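Local atomic coordinates of acyl-CoA dehydrogenase domain protein Tcur3481 (PDB entry 6WY9), a protein that probably acts as an FAD-dependent acyl-CoA dehydrogenase, or as part of one, binding the flavin cofactor at sites formed partly by this chain. Residues A31-E36 with I330-L335. Sequence-based numbering, arbitrary orientation.
Sequences AVETSE and IHRYFL
Glu33 and Arg332 meet in a bidentate salt bridge within the acyl-CoA dehydrogenase fold, joining helix 26-33 in the N-terminal region to helix 330-340 of the C-terminal region. The guanidinium offers its side rather than its end: Arg332 NE gives its hydrogen to Glu33 OE2 at 2.8 Å, and Arg332 NH1 gives one to Glu33 OE1 at 2.9 Å. Both bonds are nearly straight, and both oxygens lie close to the guanidinium plane. The carboxylate, however, is tilted by 28° from that plane, so NE reaches OE2 on its syn side but well out of the carboxylate plane, and NH1 meets OE1 from above it. Arg30, one turn back on helix 26-33, forms a second salt bridge to OE1; two arginines beside this carboxylate would be expected to favour its ionised form.

Water 1 donates to Glu33 OE2 at 2.9 Å and makes only a weak, long bond to His331 NE2. The CB of each residue of the ion pair points toward the other segment, and the two side chains cross at about a right angle, bridging backbones whose nearest CA atoms, those of Glu33 and Arg332, are 10.4 Å apart. Arg332 runs extended from CG to NE, its aliphatic part resting against His331, while Leu29 and Arg30 also touch this side chain. Direct contact between the segments is confined to one ion pair, away from the flavin sites. The imidazole of His331 lies against one face of the guanidinium: its CE1 sits 3.9 Å above the plane of Arg332, over the centre.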
loop_
_atom_site.group_PDB
_atom_site.type_symbol
_atom_site.label_atom_id
_atom_site.label_comp_id
_atom_site.label_asym_id
_atom_site.label_seq_id
_atom_site.Cartn_x
_atom_site.Cartn_y
_atom_site.Cartn_z
ATOM N N ALA B 31 21.946 29.244 -5.789
ATOM C CA ALA B 31 22.147 30.579 -5.224
ATOM C C ALA B 31 21.057 30.919 -4.215
ATOM O O ALA B 31 21.334 31.446 -3.133
ATOM C CB ALA B 31 22.165 31.619 -6.346
ATOM N N VAL B 32 19.798 30.644 -4.551
ATOM C CA VAL B 32 18.729 31.089 -3.661
ATOM C C VAL B 32 18.664 30.201 -2.413
ATOM O O VAL B 32 18.485 30.693 -1.287
ATOM C CB VAL B 32 17.388 31.129 -4.419
ATOM C CG1 VAL B 32 16.196 31.309 -3.414
ATOM C CG2 VAL B 32 17.408 32.304 -5.394
ATOM N N GLU B 33 18.875 28.897 -2.580
ATOM C CA GLU B 33 18.716 27.995 -1.441
ATOM C C GLU B 33 19.892 28.088 -0.458
ATOM O O GLU B 33 19.828 27.483 0.611
ATOM C CB GLU B 33 18.487 26.551 -1.937
ATOM C CG GLU B 33 19.775 25.899 -2.448
ATOM C CD GLU B 33 19.552 24.587 -3.215
ATOM O OE1 GLU B 33 20.533 24.098 -3.869
ATOM O OE2 GLU B 33 18.406 24.060 -3.167
ATOM N N THR B 34 20.950 28.832 -0.778
ATOM C CA THR B 34 22.031 29.117 0.160
ATOM C C THR B 34 22.053 30.570 0.623
ATOM O O THR B 34 23.027 30.996 1.264
ATOM C CB THR B 34 23.391 28.768 -0.459
ATOM O OG1 THR B 34 23.549 29.487 -1.693
ATOM C CG2 THR B 34 23.458 27.248 -0.719
ATOM N N SER B 35 21.022 31.347 0.311
ATOM C CA SER B 35 20.955 32.741 0.740
ATOM C C SER B 35 20.339 32.818 2.136
ATOM O O SER B 35 19.849 31.825 2.674
ATOM C CB SER B 35 20.092 33.543 -0.226
ATOM O OG SER B 35 18.788 32.972 -0.182
ATOM N N GLU B 36 20.272 34.036 2.679
ATOM C CA GLU B 36 19.697 34.228 4.010
ATOM C C GLU B 36 18.183 34.051 3.998
ATOM O O GLU B 36 17.603 33.485 4.932
ATOM C CB GLU B 36 20.053 35.614 4.542
ATOM C CG GLU B 36 21.525 35.843 4.679
ATOM C CD GLU B 36 22.110 35.111 5.869
ATOM O OE1 GLU B 36 22.351 33.885 5.756
ATOM O OE2 GLU B 36 22.317 35.761 6.922
ATOM N N ILE B 330 16.342 16.109 -9.024
ATOM C CA ILE B 330 15.133 15.454 -8.525
ATOM C C ILE B 330 15.031 15.576 -6.998
ATOM O O ILE B 330 13.924 15.615 -6.459
ATOM C CB ILE B 330 15.070 13.971 -8.974
ATOM C CG1 ILE B 330 13.656 13.386 -8.723
ATOM C CG2 ILE B 330 16.162 13.125 -8.235
ATOM C CD1 ILE B 330 12.552 13.970 -9.691
ATOM N N HIS B 331 16.164 15.643 -6.277
ATOM C CA HIS B 331 16.093 15.649 -4.809
ATOM C C HIS B 331 15.271 16.831 -4.271
ATOM O O HIS B 331 14.729 16.752 -3.165
ATOM C CB HIS B 331 17.485 15.719 -4.189
ATOM C CG HIS B 331 18.122 17.070 -4.329
ATOM N ND1 HIS B 331 18.589 17.538 -5.549
ATOM C CD2 HIS B 331 18.333 18.071 -3.437
ATOM C CE1 HIS B 331 19.101 18.750 -5.391
ATOM N NE2 HIS B 331 18.957 19.097 -4.120
ATOM N N ARG B 332 15.184 17.942 -5.013
ATOM C CA ARG B 332 14.375 19.066 -4.534
ATOM C C ARG B 332 12.891 18.722 -4.548
ATOM O O ARG B 332 12.142 19.183 -3.686
ATOM C CB ARG B 332 14.636 20.332 -5.375
ATOM C CG ARG B 332 16.059 20.882 -5.198
ATOM C CD ARG B 332 16.145 22.383 -5.564
ATOM N NE ARG B 332 17.547 22.814 -5.574
ATOM C CZ ARG B 332 18.429 22.543 -6.538
ATOM N NH1 ARG B 332 19.694 22.974 -6.421
ATOM N NH2 ARG B 332 18.051 21.866 -7.613
ATOM N N TYR B 333 12.446 17.957 -5.538
ATOM C CA TYR B 333 11.049 17.516 -5.571
ATOM C C TYR B 333 10.746 16.629 -4.373
ATOM O O TYR B 333 9.697 16.769 -3.726
ATOM C CB TYR B 333 10.788 16.778 -6.897
ATOM C CG TYR B 333 10.909 17.754 -8.047
ATOM C CD1 TYR B 333 12.162 18.146 -8.527
ATOM C CD2 TYR B 333 9.771 18.347 -8.591
ATOM C CE1 TYR B 333 12.270 19.113 -9.536
ATOM C CE2 TYR B 333 9.867 19.304 -9.620
ATOM C CZ TYR B 333 11.120 19.675 -10.075
ATOM O OH TYR B 333 11.201 20.617 -11.088
ATOM N N PHE B 334 11.695 15.751 -4.021
ATOM C CA PHE B 334 11.545 14.966 -2.794
ATOM C C PHE B 334 11.392 15.877 -1.572
ATOM O O PHE B 334 10.501 15.670 -0.728
ATOM C CB PHE B 334 12.753 14.017 -2.601
ATOM C CG PHE B 334 12.611 13.181 -1.382
ATOM C CD1 PHE B 334 11.648 12.186 -1.333
ATOM C CD2 PHE B 334 13.355 13.453 -0.243
ATOM C CE1 PHE B 334 11.449 11.421 -0.163
ATOM C CE2 PHE B 334 13.175 12.694 0.916
ATOM C CZ PHE B 334 12.211 11.667 0.953
ATOM N N LEU B 335 12.279 16.882 -1.442
ATOM C CA LEU B 335 12.240 17.758 -0.265
ATOM C C LEU B 335 10.923 18.548 -0.202
ATOM O O LEU B 335 10.306 18.652 0.864
ATOM C CB LEU B 335 13.442 18.719 -0.251
ATOM C CG LEU B 335 14.841 18.065 -0.190
ATOM C CD1 LEU B 335 15.928 19.143 -0.182
ATOM C CD2 LEU B 335 14.886 17.190 1.096
HETATM O O HOH W 1 17.922 21.492 -1.818
#